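Glycosyl hydrolase (Rhizobium leguminosarum bv. trifolii, PDB 5NDX) probably hydrolyses O-glycosidic bonds as a family 39 glycoside hydrolase, being a bacterial orthologue of human alpha-L-iduronidase. Local coordinates at residues G436-C441 with V522-D527; L372-D377 with G406-L411. The protein carries 2 engineered substitutions. All coordinates share one frame; numbering follows the deposited sequence.

Interaction 1: residues G436-C441 with V522-D527; sequences GRHAIC and VLVVPD. Unlike the reference sequence in segment 436-441: Ile440 (reference Leu).
Two donors grip Asp527 OD1: Gly529 N and, in a salt bridge, NH2 of Arg612. The other oxygen serves the neighbouring strand of an antiparallel pair within a mixed beta sheet, consistent with the beta-sandwich domain of iduronidases. Arg437 NH1 reaches Asp527 OD2 at 2.6 Å in a salt bridge; the oxygen lies in the guanidinium plane, but the donor stands above the carboxylate, the two planes turned 67° apart. An alanine at Asp527 would remove the carboxylate and probably leave both arginine ends less firmly placed at this end of the pair. Beside the salt bridge the backbones close with a weak bond from Asp527 N to Arg437 O (3.3 Å), and a water bridges the same two atoms.

Farther in, Ala439–Val525 and Cys441–Leu523 are hydrogen-bonded pairs, each with two reciprocal bonds. Pro526 sits opposite His438 in a non-hydrogen-bonded pair, where its missing N-H costs the pair nothing. His438, Ile440, Val524 and Pro526 share one face; on the other, beside Cys441 and Leu523, small Ala439 CB faces branched Val525 CG2 (4.1 Å), apolar groups suiting burial. The imidazole crosses the proline obliquely, His438 CE1 lying 3.8 Å from Pro526 CB, while NE2 bonds to Val434 O.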
loop_
_atom_site.group_PDB
_atom_site.type_symbol
_atom_site.label_atom_id
_atom_site.label_comp_id
_atom_site.label_asym_id
_atom_site.label_seq_id
_atom_site.Cartn_x
_atom_site.Cartn_y
_atom_site.Cartn_z
ATOM N N GLY A 436 -6.038 -15.855 30.558
ATOM C CA GLY A 436 -7.204 -16.175 29.730
ATOM C C GLY A 436 -6.708 -16.778 28.431
ATOM O O GLY A 436 -5.511 -16.721 28.154
ATOM N N ARG A 437 -7.617 -17.376 27.678
ATOM C CA ARG A 437 -7.332 -18.043 26.419
ATOM C C ARG A 437 -6.851 -17.021 25.392
ATOM O O ARG A 437 -7.426 -15.927 25.237
ATOM C CB ARG A 437 -8.580 -18.587 25.729
ATOM C CG ARG A 437 -9.237 -19.851 26.176
ATOM C CD ARG A 437 -10.690 -19.812 25.661
ATOM N NE ARG A 437 -10.964 -20.699 24.542
ATOM C CZ ARG A 437 -11.913 -20.518 23.610
ATOM N NH1 ARG A 437 -12.694 -19.445 23.578
ATOM N NH2 ARG A 437 -12.050 -21.421 22.645
ATOM N N HIS A 438 -5.905 -17.455 24.597
ATOM C CA HIS A 438 -5.461 -16.696 23.432
ATOM C C HIS A 438 -5.358 -17.622 22.264
ATOM O O HIS A 438 -5.070 -18.832 22.418
ATOM C CB HIS A 438 -4.098 -16.092 23.717
ATOM C CG HIS A 438 -4.139 -15.005 24.721
ATOM N ND1 HIS A 438 -4.172 -13.669 24.374
ATOM C CD2 HIS A 438 -4.179 -15.043 26.064
ATOM C CE1 HIS A 438 -4.203 -12.932 25.471
ATOM N NE2 HIS A 438 -4.226 -13.741 26.507
ATOM N N ALA A 439 -5.503 -17.037 21.090
ATOM C CA ALA A 439 -5.301 -17.743 19.824
ATOM C C ALA A 439 -4.029 -17.203 19.161
ATOM O O ALA A 439 -3.747 -15.982 19.198
ATOM C CB ALA A 439 -6.491 -17.544 18.919
ATOM N N ILE A 440 -3.242 -18.130 18.621
ATOM C CA ILE A 440 -2.003 -17.815 17.914
ATOM C C ILE A 440 -2.238 -18.069 16.425
ATOM O O ILE A 440 -2.544 -19.204 16.062
ATOM C CB ILE A 440 -0.847 -18.672 18.423
ATOM C CG1 ILE A 440 -0.695 -18.506 19.942
ATOM C CG2 ILE A 440 0.468 -18.288 17.710
ATOM C CD1 ILE A 440 0.274 -19.538 20.562
ATOM N N CYS A 441 -2.122 -17.017 15.596
ATOM C CA CYS A 441 -2.266 -17.076 14.151
ATOM C C CYS A 441 -0.919 -16.733 13.550
ATOM O O CYS A 441 -0.338 -15.711 13.912
ATOM C CB CYS A 441 -3.301 -16.056 13.602
ATOM S SG CYS A 441 -4.831 -16.070 14.576
ATOM N N VAL A 522 2.827 -12.805 13.360
ATOM C CA VAL A 522 2.351 -13.572 14.493
ATOM C C VAL A 522 1.292 -12.697 15.221
ATOM O O VAL A 522 1.598 -11.592 15.682
ATOM C CB VAL A 522 3.497 -13.860 15.446
ATOM C CG1 VAL A 522 3.007 -14.714 16.624
ATOM C CG2 VAL A 522 4.680 -14.535 14.681
ATOM N N LEU A 523 0.070 -13.200 15.313
ATOM C CA LEU A 523 -1.005 -12.544 16.013
ATOM C C LEU A 523 -1.335 -13.415 17.191
ATOM O O LEU A 523 -1.531 -14.632 17.023
ATOM C CB LEU A 523 -2.236 -12.425 15.122
ATOM C CG LEU A 523 -2.025 -11.694 13.785
ATOM C CD1 LEU A 523 -3.260 -11.789 12.879
ATOM C CD2 LEU A 523 -1.677 -10.270 14.028
ATOM N N VAL A 524 -1.316 -12.821 18.378
ATOM C CA VAL A 524 -1.724 -13.503 19.605
ATOM C C VAL A 524 -2.874 -12.665 20.187
ATOM O O VAL A 524 -2.651 -11.531 20.617
ATOM C CB VAL A 524 -0.598 -13.586 20.603
ATOM C CG1 VAL A 524 -1.067 -14.312 21.851
ATOM C CG2 VAL A 524 0.609 -14.334 20.011
ATOM N N VAL A 525 -4.098 -13.189 20.125
ATOM C CA VAL A 525 -5.262 -12.367 20.410
ATOM C C VAL A 525 -6.094 -12.975 21.559
ATOM O O VAL A 525 -6.215 -14.171 21.628
ATOM C CB VAL A 525 -6.131 -12.135 19.175
ATOM C CG1 VAL A 525 -5.316 -11.436 18.130
ATOM C CG2 VAL A 525 -6.699 -13.419 18.598
ATOM N N PRO A 526 -6.651 -12.135 22.459
ATOM C CA PRO A 526 -7.456 -12.646 23.552
ATOM C C PRO A 526 -8.845 -13.053 23.083
ATOM O O PRO A 526 -9.247 -12.736 21.992
ATOM C CB PRO A 526 -7.532 -11.466 24.522
ATOM C CG PRO A 526 -7.474 -10.271 23.619
ATOM C CD PRO A 526 -6.463 -10.676 22.554
ATOM N N ASP A 527 -9.541 -13.808 23.911
ATOM C CA ASP A 527 -10.902 -14.238 23.655
ATOM C C ASP A 527 -11.864 -13.147 24.200
ATOM O O ASP A 527 -11.920 -12.929 25.392
ATOM C CB ASP A 527 -11.137 -15.583 24.348
ATOM C CG ASP A 527 -12.536 -16.125 24.141
ATOM O OD1 ASP A 527 -13.339 -15.539 23.419
ATOM O OD2 ASP A 527 -12.841 -17.164 24.733
HETATM O O HOH W 1 -8.416 -14.022 26.806
#

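Interaction 2: residues L372-D377 with G406-L411; sequences LATLGD and GVSISL. Unlike the reference sequence in segment 406-411: Val407 (reference Leu).
Leu375 carries its isobutyl group from the end of a type I beta turn, Leu372 to Leu375, onto strand 407-413, joining the loop that follows helix 364-372 to the sheet. From CB the chain swings with CG anti to the carbonyl carbon (chi1 -74°), which brings a tip toward the strand although the CB bond itself runs alongside it. CG then lies 3.9 Å from Ser410 OG. Of the two methyls, CD1 meets Ser410 OG at 3.7 Å, and CD2 drops between that hydroxyl and the backbone, 3.4 Å from Ser408 O. A second leucine, Leu372, brings its CD2 to Ser410 OG, so methyl groups from both ends of the turn rest on one serine oxygen. The turn is closed by Leu375 N bonding to Leu372 O at 3.2 Å.

Next to these leucine methyls, Ser408 OG, anti to its backbone N, donates a weak hydrogen bond to Thr374 O at 3.0 Å, and Ser408 CB packs against the same carbonyl. Gln521 of strand 518-526 holds both serines, NE2 bonding to Ser408 OG and OE1 to Ser410 OG, while Thr400 OG1 bonds to both Ser408 O and Gly376 N. Serine suits both strand positions, being small enough to admit the turn and polar enough to bond the glutamine. The hydroxyls touched by leucine carbons are thus already satisfied, so burial under methyl groups probably carries little polar cost.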
loop_
_atom_site.group_PDB
_atom_site.type_symbol
_atom_site.label_atom_id
_atom_site.label_comp_id
_atom_site.label_asym_id
_atom_site.label_seq_id
_atom_site.Cartn_x
_atom_site.Cartn_y
_atom_site.Cartn_z
ATOM N N LEU A 372 1.416 -6.414 7.253
ATOM C CA LEU A 372 1.851 -5.233 8.011
ATOM C C LEU A 372 0.649 -4.388 8.555
ATOM O O LEU A 372 0.767 -3.721 9.603
ATOM C CB LEU A 372 2.778 -4.355 7.156
ATOM C CG LEU A 372 4.124 -4.958 6.760
ATOM C CD1 LEU A 372 4.768 -4.182 5.637
ATOM C CD2 LEU A 372 5.050 -4.936 7.936
ATOM N N ALA A 373 -0.487 -4.460 7.864
ATOM C CA ALA A 373 -1.668 -3.703 8.224
ATOM C C ALA A 373 -2.223 -4.161 9.565
ATOM O O ALA A 373 -2.912 -3.387 10.189
ATOM C CB ALA A 373 -2.737 -3.863 7.170
ATOM N N THR A 374 -1.912 -5.399 9.987
ATOM C CA THR A 374 -2.361 -5.934 11.275
ATOM C C THR A 374 -1.621 -5.450 12.482
ATOM O O THR A 374 -1.965 -5.858 13.591
ATOM C CB THR A 374 -2.298 -7.486 11.314
ATOM O OG1 THR A 374 -0.918 -7.945 11.322
ATOM C CG2 THR A 374 -3.033 -8.062 10.128
ATOM N N LEU A 375 -0.573 -4.646 12.307
ATOM C CA LEU A 375 0.207 -4.216 13.433
ATOM C C LEU A 375 -0.600 -3.285 14.346
ATOM O O LEU A 375 -1.547 -2.647 13.925
ATOM C CB LEU A 375 1.496 -3.553 12.983
ATOM C CG LEU A 375 2.577 -4.515 12.444
ATOM C CD1 LEU A 375 3.636 -3.798 11.617
ATOM C CD2 LEU A 375 3.213 -5.284 13.578
ATOM N N GLY A 376 -0.214 -3.295 15.609
ATOM C CA GLY A 376 -0.843 -2.517 16.647
ATOM C C GLY A 376 -0.335 -1.102 16.786
ATOM O O GLY A 376 0.301 -0.586 15.882
ATOM N N ASP A 377 -0.625 -0.477 17.937
ATOM C CA ASP A 377 -0.398 0.967 18.084
ATOM C C ASP A 377 0.665 1.272 19.140
ATOM O O ASP A 377 0.929 2.445 19.449
ATOM C CB ASP A 377 -1.698 1.689 18.404
ATOM C CG ASP A 377 -2.274 1.277 19.792
ATOM O OD1 ASP A 377 -1.661 0.481 20.582
ATOM O OD2 ASP A 377 -3.391 1.743 20.069
ATOM N N GLY A 406 -3.073 -8.293 23.616
ATOM C CA GLY A 406 -2.558 -9.227 22.614
ATOM C C GLY A 406 -1.535 -8.521 21.766
ATOM O O GLY A 406 -1.284 -7.319 21.982
ATOM N N VAL A 407 -0.888 -9.278 20.871
ATOM C CA VAL A 407 0.210 -8.731 20.105
ATOM C C VAL A 407 0.084 -9.049 18.625
ATOM O O VAL A 407 -0.564 -10.013 18.240
ATOM C CB VAL A 407 1.586 -9.156 20.667
ATOM C CG1 VAL A 407 1.694 -8.728 22.125
ATOM C CG2 VAL A 407 1.827 -10.650 20.530
ATOM N N SER A 408 0.700 -8.187 17.821
ATOM C CA SER A 408 0.934 -8.410 16.430
ATOM C C SER A 408 2.398 -8.143 16.207
ATOM O O SER A 408 2.903 -7.028 16.463
ATOM C CB SER A 408 0.101 -7.467 15.563
ATOM O OG SER A 408 0.351 -7.715 14.171
ATOM N N ILE A 409 3.080 -9.158 15.696
ATOM C CA ILE A 409 4.521 -9.112 15.484
ATOM C C ILE A 409 4.863 -9.450 14.029
ATOM O O ILE A 409 4.453 -10.514 13.535
ATOM C CB ILE A 409 5.205 -10.128 16.376
ATOM C CG1 ILE A 409 4.989 -9.793 17.851
ATOM C CG2 ILE A 409 6.721 -10.204 16.074
ATOM C CD1 ILE A 409 5.160 -10.989 18.738
ATOM N N SER A 410 5.578 -8.556 13.351
ATOM C CA SER A 410 6.147 -8.852 12.051
ATOM C C SER A 410 7.563 -9.374 12.275
ATOM O O SER A 410 8.398 -8.693 12.879
ATOM C CB SER A 410 6.174 -7.631 11.160
ATOM O OG SER A 410 4.877 -7.187 10.848
ATOM N N LEU A 411 7.841 -10.595 11.828
ATOM C CA LEU A 411 9.214 -11.140 11.848
ATOM C C LEU A 411 9.723 -11.161 10.380
ATOM O O LEU A 411 9.156 -11.860 9.508
ATOM C CB LEU A 411 9.198 -12.514 12.445
ATOM C CG LEU A 411 10.577 -13.107 12.707
ATOM C CD1 LEU A 411 11.343 -12.302 13.759
ATOM C CD2 LEU A 411 10.408 -14.547 13.153
#

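In the fold
The two contacts meet on adjacent strands of one mixed sheet: 522-527 lies beside 406-411, so interaction 1 and interaction 2 sit side by side, their centres 12 Å apart. Probable backbone hydrogen bonds join them, from Val522 N to Ile409 O at 2.8 Å and from Val407 N to Val524 O at 2.9 Å. The side chains meet as well, Leu523 CD2 packing against Ser408 OG at 3.3 Å and against Thr374 OG1 at 3.6 Å. In sequence, both segments of interaction 2 precede those of interaction 1. Neither contact lines a ligand pocket, although Gly376 in interaction 2 comes within about 11 Å of a bound molecule of the coumarin glycoside 8U8.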